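Local coordinates for protein collagen adhesin (Enterococcus faecalis, PDB 2OKM) that probably binds collagen at the bacterial surface, the chain here being the N2 collagen-binding subdomain of this cell-wall-linked adhesin, at residues 47-52 with 106-111. Sequence-based numbering, arbitrary orientation.
Sequences QQLNKE and YTSTIT
Asn50 grips two threonines of 106-111 with one flat amide. Its OD1 accepts the hydroxyl of Thr107 on an in-plane lone pair (OG1 to OD1 2.8 Å), while ND2 gives a nearly straight bond to Thr109 OG1 (3.0 Å, 166° at the hydrogen), which lies almost in the amide plane. A chi1 of -63° sets CG beside the residue's own backbone N, and Asn50 CB packs against Thr107 O at 3.2 Å. Asn50 N also bonds to Thr107 O. Gln48 and Thr109 form a hydrogen-bonded pair, their N and O atoms joined both ways, with Gln47-Ile110 and Leu49-Ser108 as non-hydrogen-bonded pairs beside it.

The tight side is the face carrying Gln47, Leu49 and Ser108. Leu49 CD1 meets the Tyr106 ring obliquely, 3.5 Å from Tyr106 CD1, and Phe54 stacks on that ring. The buried polar ends find partners beyond the pair: Gln47 OE1 takes Trp22 NE1, and Ser108 OG bonds to Gln43 NE2. Toward Thr111 the contact thins to Gln48 CG against Thr111 CG2 at 3.8 Å, both residues partly exposed.

Such short antiparallel pairing, one face buried between two sheets, fits the beta sandwich of the collagen-binding domain.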
loop_
_atom_site.group_PDB
_atom_site.type_symbol
_atom_site.label_atom_id
_atom_site.label_comp_id
_atom_site.label_asym_id
_atom_site.label_seq_id
_atom_site.Cartn_x
_atom_site.Cartn_y
_atom_site.Cartn_z
ATOM N N GLN A 47 3.217 -16.485 -3.332
ATOM C CA GLN A 47 3.960 -15.475 -2.588
ATOM C C GLN A 47 3.764 -15.601 -1.087
ATOM O O GLN A 47 2.719 -16.052 -0.619
ATOM C CB GLN A 47 3.486 -14.078 -2.993
ATOM C CG GLN A 47 3.455 -13.810 -4.484
ATOM C CD GLN A 47 2.696 -12.539 -4.817
ATOM O OE1 GLN A 47 3.154 -11.435 -4.522
ATOM N NE2 GLN A 47 1.522 -12.691 -5.424
ATOM N N GLN A 48 4.779 -15.185 -0.344
ATOM C CA GLN A 48 4.733 -15.178 1.108
ATOM C C GLN A 48 5.120 -13.776 1.542
ATOM O O GLN A 48 6.257 -13.344 1.363
ATOM C CB GLN A 48 5.693 -16.212 1.696
ATOM C CG GLN A 48 5.127 -17.617 1.627
ATOM C CD GLN A 48 3.847 -17.766 2.441
ATOM O OE1 GLN A 48 2.991 -18.595 2.129
ATOM N NE2 GLN A 48 3.717 -16.964 3.496
ATOM N N LEU A 49 4.148 -13.063 2.094
ATOM C CA LEU A 49 4.353 -11.695 2.544
ATOM C C LEU A 49 5.474 -11.558 3.571
ATOM O O LEU A 49 5.532 -12.310 4.543
ATOM C CB LEU A 49 3.050 -11.161 3.135
ATOM C CG LEU A 49 3.072 -9.748 3.714
ATOM C CD1 LEU A 49 3.361 -8.742 2.606
ATOM C CD2 LEU A 49 1.725 -9.451 4.358
ATOM N N ASN A 50 6.368 -10.598 3.342
ATOM C CA ASN A 50 7.470 -10.332 4.261
ATOM C C ASN A 50 6.947 -9.245 5.206
ATOM O O ASN A 50 7.074 -8.051 4.933
ATOM C CB ASN A 50 8.694 -9.837 3.478
ATOM C CG ASN A 50 9.227 -10.880 2.501
ATOM O OD1 ASN A 50 9.903 -10.550 1.521
ATOM N ND2 ASN A 50 8.938 -12.146 2.772
ATOM N N LYS A 51 6.346 -9.668 6.315
ATOM C CA LYS A 51 5.752 -8.739 7.275
ATOM C C LYS A 51 6.670 -7.702 7.903
ATOM O O LYS A 51 6.192 -6.707 8.447
ATOM C CB LYS A 51 5.050 -9.518 8.390
ATOM C CG LYS A 51 3.892 -10.358 7.911
ATOM C CD LYS A 51 3.196 -11.018 9.081
ATOM C CE LYS A 51 2.051 -11.889 8.623
ATOM N NZ LYS A 51 1.367 -12.501 9.797
ATOM N N GLU A 52 7.977 -7.921 7.838
ATOM C CA GLU A 52 8.921 -6.972 8.422
ATOM C C GLU A 52 9.567 -6.075 7.368
ATOM O O GLU A 52 10.495 -5.329 7.671
ATOM C CB GLU A 52 10.019 -7.725 9.175
ATOM C CG GLU A 52 9.501 -8.686 10.238
ATOM C CD GLU A 52 10.616 -9.454 10.924
ATOM O OE1 GLU A 52 11.372 -10.163 10.227
ATOM O OE2 GLU A 52 10.734 -9.352 12.162
ATOM N N TYR A 106 6.792 -2.811 0.226
ATOM C CA TYR A 106 6.945 -4.062 0.950
ATOM C C TYR A 106 7.224 -5.149 -0.065
ATOM O O TYR A 106 6.953 -4.984 -1.255
ATOM C CB TYR A 106 5.697 -4.392 1.788
ATOM C CG TYR A 106 4.450 -4.730 1.002
ATOM C CD1 TYR A 106 4.178 -6.044 0.609
ATOM C CD2 TYR A 106 3.530 -3.735 0.666
ATOM C CE1 TYR A 106 3.017 -6.356 -0.097
ATOM C CE2 TYR A 106 2.369 -4.035 -0.041
ATOM C CZ TYR A 106 2.118 -5.346 -0.418
ATOM O OH TYR A 106 0.973 -5.647 -1.117
ATOM N N THR A 107 7.780 -6.260 0.399
ATOM C CA THR A 107 8.090 -7.354 -0.502
ATOM C C THR A 107 7.429 -8.641 -0.073
ATOM O O THR A 107 6.948 -8.774 1.051
ATOM C CB THR A 107 9.602 -7.631 -0.560
ATOM O OG1 THR A 107 10.100 -7.835 0.769
ATOM C CG2 THR A 107 10.336 -6.470 -1.208
ATOM N N SER A 108 7.398 -9.582 -1.002
ATOM C CA SER A 108 6.870 -10.900 -0.734
ATOM C C SER A 108 7.880 -11.843 -1.338
ATOM O O SER A 108 8.499 -11.533 -2.356
ATOM C CB SER A 108 5.504 -11.090 -1.380
ATOM O OG SER A 108 4.542 -10.325 -0.683
ATOM N N THR A 109 8.074 -12.979 -0.685
ATOM C CA THR A 109 9.006 -13.979 -1.171
ATOM C C THR A 109 8.261 -14.870 -2.152
ATOM O O THR A 109 7.122 -15.265 -1.899
ATOM C CB THR A 109 9.543 -14.842 -0.010
ATOM O OG1 THR A 109 10.287 -14.015 0.893
ATOM C CG2 THR A 109 10.438 -15.953 -0.539
ATOM N N ILE A 110 8.900 -15.167 -3.278
ATOM C CA ILE A 110 8.300 -16.019 -4.291
ATOM C C ILE A 110 8.552 -17.473 -3.903
ATOM O O ILE A 110 9.692 -17.872 -3.681
ATOM C CB ILE A 110 8.920 -15.745 -5.674
ATOM C CG1 ILE A 110 8.638 -14.296 -6.084
ATOM C CG2 ILE A 110 8.357 -16.720 -6.697
ATOM C CD1 ILE A 110 9.334 -13.861 -7.364
ATOM N N THR A 111 7.480 -18.251 -3.810
ATOM C CA THR A 111 7.585 -19.659 -3.444
ATOM C C THR A 111 7.942 -20.513 -4.658
ATOM O O THR A 111 7.972 -20.024 -5.789
ATOM C CB THR A 111 6.252 -20.182 -2.875
ATOM O OG1 THR A 111 5.247 -20.121 -3.895
ATOM C CG2 THR A 111 5.814 -19.345 -1.678
#